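Local coordinates for protein cleavage stimulation factor 77 (Encephalitozoon cuniculi, PDB 2UY1) that probably takes part in mRNA 3'-end processing as the all-helical repeat scaffold of cleavage stimulation factor, and may bind mRNA, at residues B[248-253]-B[444-449]; B[288-293]-B[322-327]; B[303-308]-B[326-331]. One frame throughout, in Å; residues are numbered along the deposited sequence.

Contact 1 (B[248-253]-B[444-449]); sequences LSLYYG and DSFNFL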
loop_
_atom_site.group_PDB
_atom_site.type_symbol
_atom_site.label_atom_id
_atom_site.label_comp_id
_atom_site.label_asym_id
_atom_site.label_seq_id
_atom_site.Cartn_x
_atom_site.Cartn_y
_atom_site.Cartn_z
ATOM N N LEU B 248 -21.711 9.187 -19.229
ATOM C CA LEU B 248 -23.132 9.469 -19.463
ATOM C C LEU B 248 -23.775 8.461 -20.372
ATOM O O LEU B 248 -24.963 8.232 -20.254
ATOM C CB LEU B 248 -23.366 10.907 -20.020
ATOM C CG LEU B 248 -23.543 12.076 -19.065
ATOM C CD1 LEU B 248 -23.934 13.304 -19.879
ATOM C CD2 LEU B 248 -24.594 11.863 -18.013
ATOM N N SER B 249 -22.999 7.845 -21.275
ATOM C CA SER B 249 -23.529 6.749 -22.110
ATOM C C SER B 249 -23.744 5.467 -21.327
ATOM O O SER B 249 -24.721 4.742 -21.581
ATOM C CB SER B 249 -22.645 6.505 -23.339
ATOM O OG SER B 249 -22.571 7.706 -24.143
ATOM N N LEU B 250 -22.822 5.170 -20.401
ATOM C CA LEU B 250 -22.955 4.016 -19.516
ATOM C C LEU B 250 -24.150 4.122 -18.572
ATOM O O LEU B 250 -24.894 3.136 -18.358
ATOM C CB LEU B 250 -21.636 3.765 -18.729
ATOM C CG LEU B 250 -20.357 3.431 -19.506
ATOM C CD1 LEU B 250 -19.280 2.889 -18.569
ATOM C CD2 LEU B 250 -20.592 2.413 -20.584
ATOM N N TYR B 251 -24.322 5.317 -17.997
ATOM C CA TYR B 251 -25.482 5.646 -17.208
ATOM C C TYR B 251 -26.805 5.624 -18.034
ATOM O O TYR B 251 -27.820 5.068 -17.632
ATOM C CB TYR B 251 -25.232 7.020 -16.627
ATOM C CG TYR B 251 -26.367 7.653 -15.840
ATOM C CD1 TYR B 251 -26.520 7.380 -14.459
ATOM C CD2 TYR B 251 -27.232 8.578 -16.430
ATOM C CE1 TYR B 251 -27.536 7.985 -13.706
ATOM C CE2 TYR B 251 -28.276 9.192 -15.643
ATOM C CZ TYR B 251 -28.399 8.892 -14.300
ATOM O OH TYR B 251 -29.386 9.487 -13.529
ATOM N N TYR B 252 -26.786 6.251 -19.191
ATOM C CA TYR B 252 -27.886 6.080 -20.180
ATOM C C TYR B 252 -28.194 4.596 -20.481
ATOM O O TYR B 252 -29.299 4.160 -20.309
ATOM C CB TYR B 252 -27.495 6.844 -21.467
ATOM C CG TYR B 252 -28.633 7.012 -22.505
ATOM C CD1 TYR B 252 -29.771 7.773 -22.216
ATOM C CD2 TYR B 252 -28.527 6.436 -23.781
ATOM C CE1 TYR B 252 -30.817 7.911 -23.181
ATOM C CE2 TYR B 252 -29.544 6.568 -24.747
ATOM C CZ TYR B 252 -30.687 7.305 -24.447
ATOM O OH TYR B 252 -31.699 7.457 -25.436
ATOM N N GLY B 253 -27.218 3.781 -20.848
ATOM C CA GLY B 253 -27.546 2.391 -21.166
ATOM C C GLY B 253 -28.211 1.703 -19.982
ATOM O O GLY B 253 -29.277 1.104 -20.102
ATOM N N ASP B 444 -17.470 4.965 -9.735
ATOM C CA ASP B 444 -16.597 3.901 -9.235
ATOM C C ASP B 444 -17.120 2.553 -9.649
ATOM O O ASP B 444 -16.371 1.605 -9.802
ATOM C CB ASP B 444 -16.494 3.953 -7.725
ATOM C CG ASP B 444 -15.735 5.146 -7.248
ATOM O OD1 ASP B 444 -14.971 5.804 -8.024
ATOM O OD2 ASP B 444 -15.942 5.458 -6.084
ATOM N N SER B 445 -18.436 2.461 -9.771
ATOM C CA SER B 445 -19.106 1.206 -10.096
ATOM C C SER B 445 -18.915 0.846 -11.575
ATOM O O SER B 445 -18.809 -0.339 -11.891
ATOM C CB SER B 445 -20.592 1.346 -9.817
ATOM O OG SER B 445 -20.870 1.350 -8.418
ATOM N N PHE B 446 -18.949 1.839 -12.466
ATOM C CA PHE B 446 -18.755 1.579 -13.903
ATOM C C PHE B 446 -17.290 1.203 -14.113
ATOM O O PHE B 446 -16.993 0.376 -14.987
ATOM C CB PHE B 446 -19.032 2.790 -14.804
ATOM C CG PHE B 446 -20.476 3.243 -14.846
ATOM C CD1 PHE B 446 -21.512 2.358 -15.082
ATOM C CD2 PHE B 446 -20.792 4.588 -14.718
ATOM C CE1 PHE B 446 -22.861 2.773 -15.123
ATOM C CE2 PHE B 446 -22.141 5.020 -14.815
ATOM C CZ PHE B 446 -23.164 4.100 -14.998
ATOM N N ASN B 447 -16.389 1.825 -13.327
ATOM C CA ASN B 447 -14.917 1.518 -13.412
ATOM C C ASN B 447 -14.652 0.112 -12.822
ATOM O O ASN B 447 -15.386 -0.289 -11.956
ATOM C CB ASN B 447 -14.068 2.623 -12.714
ATOM C CG ASN B 447 -14.088 3.939 -13.472
ATOM O OD1 ASN B 447 -14.298 3.949 -14.685
ATOM N ND2 ASN B 447 -13.899 5.070 -12.759
ATOM N N PHE B 448 -13.683 -0.666 -13.328
ATOM C CA PHE B 448 -13.449 -2.050 -12.831
ATOM C C PHE B 448 -11.967 -2.184 -12.531
ATOM O O PHE B 448 -11.117 -2.083 -13.430
ATOM C CB PHE B 448 -13.913 -3.153 -13.818
ATOM C CG PHE B 448 -13.594 -4.589 -13.359
ATOM C CD1 PHE B 448 -14.219 -5.160 -12.218
ATOM C CD2 PHE B 448 -12.643 -5.363 -14.030
ATOM C CE1 PHE B 448 -13.937 -6.490 -11.806
ATOM C CE2 PHE B 448 -12.353 -6.659 -13.616
ATOM C CZ PHE B 448 -13.003 -7.232 -12.500
ATOM N N LEU B 449 -11.642 -2.388 -11.264
ATOM C CA LEU B 449 -10.244 -2.415 -10.871
ATOM C C LEU B 449 -9.538 -1.126 -11.363
ATOM O O LEU B 449 -10.001 -0.040 -11.059
ATOM C CB LEU B 449 -9.590 -3.677 -11.395
ATOM C CG LEU B 449 -10.300 -4.951 -10.846
ATOM C CD1 LEU B 449 -9.558 -6.146 -11.275
ATOM C CD2 LEU B 449 -10.360 -4.904 -9.320
#
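Phe446 meets helix 247-255 with the flat of its ring against Leu250. The methylene CB of Leu250 sits 3.8 Å from the centroid of the Phe446 ring and only 6° off the ring normal, a CH-pi contact centred on one face. The two side chains run past each other in opposite directions: while the ring reaches back over CB of Leu250, the leucine extends toward the root of the phenylalanine, bringing its CD1 to 3.8 Å from Phe446 CB. With chi1 at -67°, CG of Phe446 lies anti to the carbonyl carbon, and the ring is carried out from the last turn of helix 434-446 to the opposing backbone. There its far end, CZ, comes to 3.4 Å from Tyr251 N, which lies oblique to the ring, and to 3.9 Å from Tyr251 CB. Tyr251 offers little more than this methylene and its backbone, because its ring leads away from Phe446. The phenol OH is hydrogen-bonded with Glu221 OE2 and Ser220 OG, and its ring meets that of Phe217.

Asn447 is the first residue to leave helical geometry, so the aromatic ring is delivered just where helix 434-446 ends. The C-terminal part of the modelled chain thereby packs back against the helical solenoid, joining helix 247-255 to a segment almost two hundred residues later. Phe247 completes the setting edge-to-face with Phe446, and Leu288 and Asn291 of helix 282-300 touch Leu250.

All three touching residues are buried, and between the two segments the attachment is made by van der Waals and CH-pi contact. Contact of a ring face with the leucine stem, together with Phe247, therefore helps to orient the Phe446 ring, while the polar phenol of Tyr251 finds its partners on helix 213-225.

Contact 2 (B[288-293]-B[322-327]); sequences LRINHL and FIYCAF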
loop_
_atom_site.group_PDB
_atom_site.type_symbol
_atom_site.label_atom_id
_atom_site.label_comp_id
_atom_site.label_asym_id
_atom_site.label_seq_id
_atom_site.Cartn_x
_atom_site.Cartn_y
_atom_site.Cartn_z
ATOM N N LEU B 288 -16.514 -1.183 -22.133
ATOM C CA LEU B 288 -17.842 -1.305 -22.723
ATOM C C LEU B 288 -18.382 -2.717 -22.560
ATOM O O LEU B 288 -19.543 -2.897 -22.206
ATOM C CB LEU B 288 -17.812 -0.966 -24.233
ATOM C CG LEU B 288 -17.701 0.503 -24.564
ATOM C CD1 LEU B 288 -17.363 0.615 -26.046
ATOM C CD2 LEU B 288 -18.999 1.168 -24.159
ATOM N N ARG B 289 -17.530 -3.705 -22.823
ATOM C CA ARG B 289 -17.901 -5.102 -22.703
ATOM C C ARG B 289 -18.337 -5.489 -21.322
ATOM O O ARG B 289 -19.383 -6.109 -21.130
ATOM C CB ARG B 289 -16.723 -5.974 -23.095
ATOM C CG ARG B 289 -16.472 -6.001 -24.573
ATOM C CD ARG B 289 -15.190 -6.746 -24.874
ATOM N NE ARG B 289 -14.286 -5.969 -25.717
ATOM C CZ ARG B 289 -13.804 -6.359 -26.897
ATOM N NH1 ARG B 289 -14.143 -7.533 -27.408
ATOM N NH2 ARG B 289 -12.976 -5.564 -27.573
ATOM N N ILE B 290 -17.520 -5.113 -20.343
ATOM C CA ILE B 290 -17.818 -5.332 -18.964
ATOM C C ILE B 290 -19.188 -4.686 -18.608
ATOM O O ILE B 290 -20.047 -5.327 -18.019
ATOM C CB ILE B 290 -16.616 -4.801 -18.077
ATOM C CG1 ILE B 290 -15.525 -5.868 -18.013
ATOM C CG2 ILE B 290 -17.131 -4.343 -16.660
ATOM C CD1 ILE B 290 -14.140 -5.286 -17.573
ATOM N N ASN B 291 -19.389 -3.432 -19.008
ATOM C CA ASN B 291 -20.605 -2.711 -18.676
ATOM C C ASN B 291 -21.864 -3.188 -19.396
ATOM O O ASN B 291 -22.973 -3.159 -18.835
ATOM C CB ASN B 291 -20.373 -1.195 -18.701
ATOM C CG ASN B 291 -19.764 -0.689 -17.330
ATOM O OD1 ASN B 291 -20.422 -0.718 -16.302
ATOM N ND2 ASN B 291 -18.516 -0.307 -17.348
ATOM N N HIS B 292 -21.624 -3.772 -20.566
ATOM C CA HIS B 292 -22.637 -4.356 -21.416
ATOM C C HIS B 292 -23.012 -5.658 -20.800
ATOM O O HIS B 292 -24.193 -5.897 -20.588
ATOM C CB HIS B 292 -22.093 -4.523 -22.851
ATOM C CG HIS B 292 -23.094 -5.058 -23.839
ATOM N ND1 HIS B 292 -22.926 -5.496 -25.109
ATOM C CD2 HIS B 292 -24.450 -5.125 -23.584
ATOM C CE1 HIS B 292 -24.174 -5.825 -25.593
ATOM N NE2 HIS B 292 -25.073 -5.597 -24.654
ATOM N N LEU B 293 -22.023 -6.471 -20.399
ATOM C CA LEU B 293 -22.313 -7.702 -19.642
ATOM C C LEU B 293 -23.133 -7.443 -18.396
ATOM O O LEU B 293 -24.049 -8.231 -18.092
ATOM C CB LEU B 293 -21.026 -8.503 -19.250
ATOM C CG LEU B 293 -20.314 -9.246 -20.394
ATOM C CD1 LEU B 293 -18.894 -9.612 -19.955
ATOM C CD2 LEU B 293 -21.049 -10.482 -20.823
ATOM N N PHE B 322 -12.256 -11.113 -18.621
ATOM C CA PHE B 322 -12.204 -12.478 -18.094
ATOM C C PHE B 322 -12.247 -12.487 -16.580
ATOM O O PHE B 322 -12.871 -13.345 -16.018
ATOM C CB PHE B 322 -10.896 -13.163 -18.506
ATOM C CG PHE B 322 -10.768 -13.453 -19.996
ATOM C CD1 PHE B 322 -11.287 -14.616 -20.536
ATOM C CD2 PHE B 322 -10.104 -12.555 -20.835
ATOM C CE1 PHE B 322 -11.149 -14.903 -21.906
ATOM C CE2 PHE B 322 -9.948 -12.829 -22.210
ATOM C CZ PHE B 322 -10.455 -14.025 -22.735
ATOM N N ILE B 323 -11.466 -11.612 -15.931
ATOM C CA ILE B 323 -11.421 -11.475 -14.480
ATOM C C ILE B 323 -12.774 -11.008 -13.953
ATOM O O ILE B 323 -13.272 -11.508 -12.949
ATOM C CB ILE B 323 -10.349 -10.432 -14.045
ATOM C CG1 ILE B 323 -8.940 -10.764 -14.568
ATOM C CG2 ILE B 323 -10.388 -10.156 -12.526
ATOM C CD1 ILE B 323 -7.894 -9.623 -14.253
ATOM N N TYR B 324 -13.384 -10.029 -14.631
ATOM C CA TYR B 324 -14.740 -9.637 -14.258
ATOM C C TYR B 324 -15.749 -10.785 -14.343
ATOM O O TYR B 324 -16.564 -10.966 -13.433
ATOM C CB TYR B 324 -15.163 -8.469 -15.120
ATOM C CG TYR B 324 -16.625 -8.236 -15.107
ATOM C CD1 TYR B 324 -17.239 -7.482 -14.089
ATOM C CD2 TYR B 324 -17.418 -8.787 -16.117
ATOM C CE1 TYR B 324 -18.596 -7.319 -14.105
ATOM C CE2 TYR B 324 -18.762 -8.629 -16.141
ATOM C CZ TYR B 324 -19.352 -7.892 -15.164
ATOM O OH TYR B 324 -20.719 -7.743 -15.242
ATOM N N CYS B 325 -15.725 -11.565 -15.426
ATOM C CA CYS B 325 -16.692 -12.701 -15.578
ATOM C C CYS B 325 -16.475 -13.789 -14.566
ATOM O O CYS B 325 -17.436 -14.496 -14.197
ATOM C CB CYS B 325 -16.614 -13.363 -16.964
ATOM S SG CYS B 325 -17.325 -12.302 -18.260
ATOM N N ALA B 326 -15.208 -14.018 -14.207
ATOM C CA ALA B 326 -14.892 -15.055 -13.199
ATOM C C ALA B 326 -15.456 -14.652 -11.821
ATOM O O ALA B 326 -16.038 -15.478 -11.047
ATOM C CB ALA B 326 -13.398 -15.303 -13.145
ATOM N N PHE B 327 -15.327 -13.360 -11.532
ATOM C CA PHE B 327 -15.854 -12.816 -10.292
ATOM C C PHE B 327 -17.388 -12.817 -10.293
ATOM O O PHE B 327 -17.991 -13.041 -9.306
ATOM C CB PHE B 327 -15.426 -11.384 -10.079
ATOM C CG PHE B 327 -13.970 -11.165 -9.687
ATOM C CD1 PHE B 327 -13.143 -12.180 -9.201
ATOM C CD2 PHE B 327 -13.477 -9.844 -9.704
ATOM C CE1 PHE B 327 -11.832 -11.906 -8.797
ATOM C CE2 PHE B 327 -12.141 -9.560 -9.306
ATOM C CZ PHE B 327 -11.313 -10.596 -8.889
#
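Helices 282-300 and 319-333 run nearly parallel here, the axes of segments 288-293 and 322-327 approaching to 10.4 Å at an angle of 22°, with Ile290 and Tyr324 the nearest pair of CA atoms. The Tyr324 side chain lies between the two helices. Its CG is anti to the backbone N (chi1 164°), which carries the ring across to the neighbouring helix, where Ile290 and Leu293, one turn apart, receive it.

Ile290 lies over one face. Its CG2 methyl stands 4.1 Å from the centroid of the Tyr324 ring, 12° from the normal, in a CH-pi contact, while CG1 reaches the inner end of the ring, 3.9 Å from Tyr324 CG. Leu293 comes in obliquely near the outer end, its CB 3.8 Å from Tyr324 CE2. Both aliphatic chains pass the tyrosine in the opposite direction to its own, so stem meets ring and ring meets stem. Leu293 also sends CD1 to 3.5 Å from Cys325 SG, a close apolar contact that extends the interface onto the adjacent residue. Phe305 of helix 302-311 packs on both Leu293 and Cys325, and Phe448 and Leu451 of the C-terminal region touch Ile290.

Such packing between near-parallel helices separated by one intervening helix belongs to an alpha-alpha solenoid, as expected of this HAT-repeat family. The four touching side chains are all buried. The phenol oxygen of Tyr324 lies 3.7 Å from Ile290 O, which is van der Waals proximity, so within this pairing tyrosine is used mainly for the apolar surface of its ring and cohesion rests on apolar contact.

Contact 3 (B[303-308]-B[326-331]); sequences ELFRKL and AFIEYY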
loop_
_atom_site.group_PDB
_atom_site.type_symbol
_atom_site.label_atom_id
_atom_site.label_comp_id
_atom_site.label_asym_id
_atom_site.label_seq_id
_atom_site.Cartn_x
_atom_site.Cartn_y
_atom_site.Cartn_z
ATOM N N GLU B 303 -28.107 -16.701 -17.523
ATOM C CA GLU B 303 -27.954 -17.416 -18.795
ATOM C C GLU B 303 -27.719 -16.480 -20.037
ATOM O O GLU B 303 -26.922 -16.808 -20.838
ATOM C CB GLU B 303 -28.997 -18.535 -18.986
ATOM C CG GLU B 303 -28.825 -19.730 -17.975
ATOM C CD GLU B 303 -27.975 -20.937 -18.475
ATOM O OE1 GLU B 303 -26.756 -20.796 -18.770
ATOM O OE2 GLU B 303 -28.534 -22.084 -18.513
ATOM N N LEU B 304 -28.327 -15.295 -20.128
ATOM C CA LEU B 304 -28.031 -14.350 -21.218
ATOM C C LEU B 304 -26.722 -13.555 -21.068
ATOM O O LEU B 304 -26.056 -13.229 -22.088
ATOM C CB LEU B 304 -29.218 -13.377 -21.474
ATOM C CG LEU B 304 -30.337 -13.864 -22.438
ATOM C CD1 LEU B 304 -31.529 -12.971 -22.414
ATOM C CD2 LEU B 304 -29.811 -13.983 -23.848
ATOM N N PHE B 305 -26.355 -13.221 -19.812
ATOM C CA PHE B 305 -24.948 -12.784 -19.464
ATOM C C PHE B 305 -23.937 -13.769 -20.095
ATOM O O PHE B 305 -22.998 -13.384 -20.751
ATOM C CB PHE B 305 -24.746 -12.691 -17.914
ATOM C CG PHE B 305 -23.299 -12.582 -17.474
ATOM C CD1 PHE B 305 -22.701 -11.343 -17.305
ATOM C CD2 PHE B 305 -22.560 -13.711 -17.229
ATOM C CE1 PHE B 305 -21.373 -11.233 -16.944
ATOM C CE2 PHE B 305 -21.229 -13.638 -16.821
ATOM C CZ PHE B 305 -20.633 -12.410 -16.689
ATOM N N ARG B 306 -24.215 -15.043 -19.893
ATOM C CA ARG B 306 -23.369 -16.150 -20.316
ATOM C C ARG B 306 -23.286 -16.303 -21.818
ATOM O O ARG B 306 -22.218 -16.553 -22.378
ATOM C CB ARG B 306 -23.908 -17.427 -19.688
ATOM C CG ARG B 306 -23.293 -17.646 -18.316
ATOM C CD ARG B 306 -23.799 -18.876 -17.714
ATOM N NE ARG B 306 -23.522 -18.897 -16.290
ATOM C CZ ARG B 306 -24.148 -19.677 -15.431
ATOM N NH1 ARG B 306 -25.113 -20.466 -15.839
ATOM N NH2 ARG B 306 -23.817 -19.651 -14.162
ATOM N N LYS B 307 -24.420 -16.099 -22.468
ATOM C CA LYS B 307 -24.486 -16.063 -23.924
ATOM C C LYS B 307 -23.780 -14.872 -24.521
ATOM O O LYS B 307 -23.112 -15.018 -25.539
ATOM C CB LYS B 307 -25.942 -16.074 -24.375
ATOM C CG LYS B 307 -26.176 -15.680 -25.820
ATOM C CD LYS B 307 -27.549 -16.177 -26.240
ATOM C CE LYS B 307 -27.648 -16.374 -27.767
ATOM N NZ LYS B 307 -28.104 -15.103 -28.360
ATOM N N LEU B 308 -23.925 -13.687 -23.943
ATOM C CA LEU B 308 -23.193 -12.501 -24.461
ATOM C C LEU B 308 -21.653 -12.626 -24.332
ATOM O O LEU B 308 -20.908 -12.192 -25.216
ATOM C CB LEU B 308 -23.679 -11.222 -23.776
ATOM C CG LEU B 308 -22.920 -9.944 -24.157
ATOM C CD1 LEU B 308 -23.085 -9.647 -25.629
ATOM C CD2 LEU B 308 -23.305 -8.708 -23.350
ATOM N N ALA B 326 -15.208 -14.018 -14.207
ATOM C CA ALA B 326 -14.892 -15.055 -13.199
ATOM C C ALA B 326 -15.456 -14.652 -11.821
ATOM O O ALA B 326 -16.038 -15.478 -11.047
ATOM C CB ALA B 326 -13.398 -15.303 -13.145
ATOM N N PHE B 327 -15.327 -13.360 -11.532
ATOM C CA PHE B 327 -15.854 -12.816 -10.292
ATOM C C PHE B 327 -17.388 -12.817 -10.293
ATOM O O PHE B 327 -17.991 -13.041 -9.306
ATOM C CB PHE B 327 -15.426 -11.384 -10.079
ATOM C CG PHE B 327 -13.970 -11.165 -9.687
ATOM C CD1 PHE B 327 -13.143 -12.180 -9.201
ATOM C CD2 PHE B 327 -13.477 -9.844 -9.704
ATOM C CE1 PHE B 327 -11.832 -11.906 -8.797
ATOM C CE2 PHE B 327 -12.141 -9.560 -9.306
ATOM C CZ PHE B 327 -11.313 -10.596 -8.889
ATOM N N ILE B 328 -18.039 -12.417 -11.365
ATOM C CA ILE B 328 -19.501 -12.594 -11.353
ATOM C C ILE B 328 -19.896 -14.078 -11.118
ATOM O O ILE B 328 -20.885 -14.328 -10.467
ATOM C CB ILE B 328 -20.133 -12.228 -12.682
ATOM C CG1 ILE B 328 -19.927 -10.741 -13.040
ATOM C CG2 ILE B 328 -21.588 -12.686 -12.683
ATOM C CD1 ILE B 328 -20.360 -9.759 -11.995
ATOM N N GLU B 329 -19.157 -15.014 -11.691
ATOM C CA GLU B 329 -19.614 -16.372 -11.699
ATOM C C GLU B 329 -19.419 -16.861 -10.308
ATOM O O GLU B 329 -20.287 -17.489 -9.774
ATOM C CB GLU B 329 -18.897 -17.274 -12.707
ATOM C CG GLU B 329 -19.334 -17.061 -14.138
ATOM C CD GLU B 329 -20.698 -17.734 -14.502
ATOM O OE1 GLU B 329 -21.299 -18.503 -13.717
ATOM O OE2 GLU B 329 -21.149 -17.491 -15.639
ATOM N N TYR B 330 -18.287 -16.524 -9.690
ATOM C CA TYR B 330 -18.089 -16.909 -8.270
ATOM C C TYR B 330 -19.168 -16.338 -7.299
ATOM O O TYR B 330 -19.816 -17.093 -6.602
ATOM C CB TYR B 330 -16.672 -16.580 -7.757
ATOM C CG TYR B 330 -16.515 -17.040 -6.340
ATOM C CD1 TYR B 330 -16.593 -18.406 -6.040
ATOM C CD2 TYR B 330 -16.392 -16.125 -5.286
ATOM C CE1 TYR B 330 -16.504 -18.878 -4.709
ATOM C CE2 TYR B 330 -16.293 -16.595 -3.931
ATOM C CZ TYR B 330 -16.369 -17.970 -3.684
ATOM O OH TYR B 330 -16.249 -18.477 -2.395
ATOM N N TYR B 331 -19.331 -15.008 -7.263
ATOM C CA TYR B 331 -20.251 -14.358 -6.297
ATOM C C TYR B 331 -21.740 -14.584 -6.596
ATOM O O TYR B 331 -22.543 -14.488 -5.714
ATOM C CB TYR B 331 -19.897 -12.857 -6.156
ATOM C CG TYR B 331 -18.553 -12.768 -5.518
ATOM C CD1 TYR B 331 -18.414 -13.014 -4.171
ATOM C CD2 TYR B 331 -17.402 -12.557 -6.277
ATOM C CE1 TYR B 331 -17.164 -13.038 -3.580
ATOM C CE2 TYR B 331 -16.136 -12.578 -5.691
ATOM C CZ TYR B 331 -16.036 -12.809 -4.333
ATOM O OH TYR B 331 -14.793 -12.862 -3.696
#
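Phe305 and Arg306, successive residues of helix 302-311, face Ile328 and Glu329 of helix 319-333, and the contact divides into a buried apolar half and a charged half that runs out to solvent. The segments are antiparallel, at 159°, and their axes stay 12.1 Å apart, a gap bridged by long side chains.

On the packed side, the tip of the Phe305 ring touches Ile328, CZ lying 4.0 Å from Ile328 CB, while the CG2 methyl stands over the rim of one ring face. Phe305 also packs against Tyr324, and Glu329 OE2 comes near the ring plane at its edge.

Beside it, Arg306 meets Glu329 along its NE-NH2 edge, one nitrogen to each oxygen. Arg306 NE donates to Glu329 OE2 and Arg306 NH2 to Glu329 OE1, both bonds 2.8 Å long, and each oxygen uses its syn lone pair. Guanidinium and carboxylate are nearly coplanar, their planes 16° apart. The arginine chain is extended from CG to NE, whereas the glutamate bends at chi2 (-78°) to present both oxygens.

Farther out the grip weakens: Arg306 NH1 makes a weak bond of 3.4 Å to OE1 of the exposed Glu303, one turn earlier on its own helix. Elsewhere on helix 319-333, Tyr330 and Tyr331 hydrogen-bond through OH to the backbone of another chain of the assembly, placing this contact next to the intersubunit surface.

The buried carboxylate of Glu329 thus has both oxygens bonded to one guanidinium, which would probably favour its ionised form, and the paired bonds restrict its rotation, with Glu303 adding a weaker, solvent-side link to the network.

Overall arrangement
Contacts 2 and 3 are neighbours, their centres 8 Å apart: both use helix 319-333 and share Ala326 and Phe327, while the consecutive helices 282-300 and 302-311 supply the other sides. Phe305 knits them together, its CZ lying 3.7 Å from Cys325 SG. Contact 1, which closes a chain loop enclosing the other two, is 12 Å from contact 2 and 18 Å from contact 3, centre to centre. Asn291 ND2 probably hydrogen-bonds Phe446 O at 2.9 Å, and Phe448 packs on Ile290, Tyr324 and Phe327. The C-terminal segment 444-449 thus touches helices 247-255, 282-300 and 319-333 in turn, skipping 260-269 and 302-311.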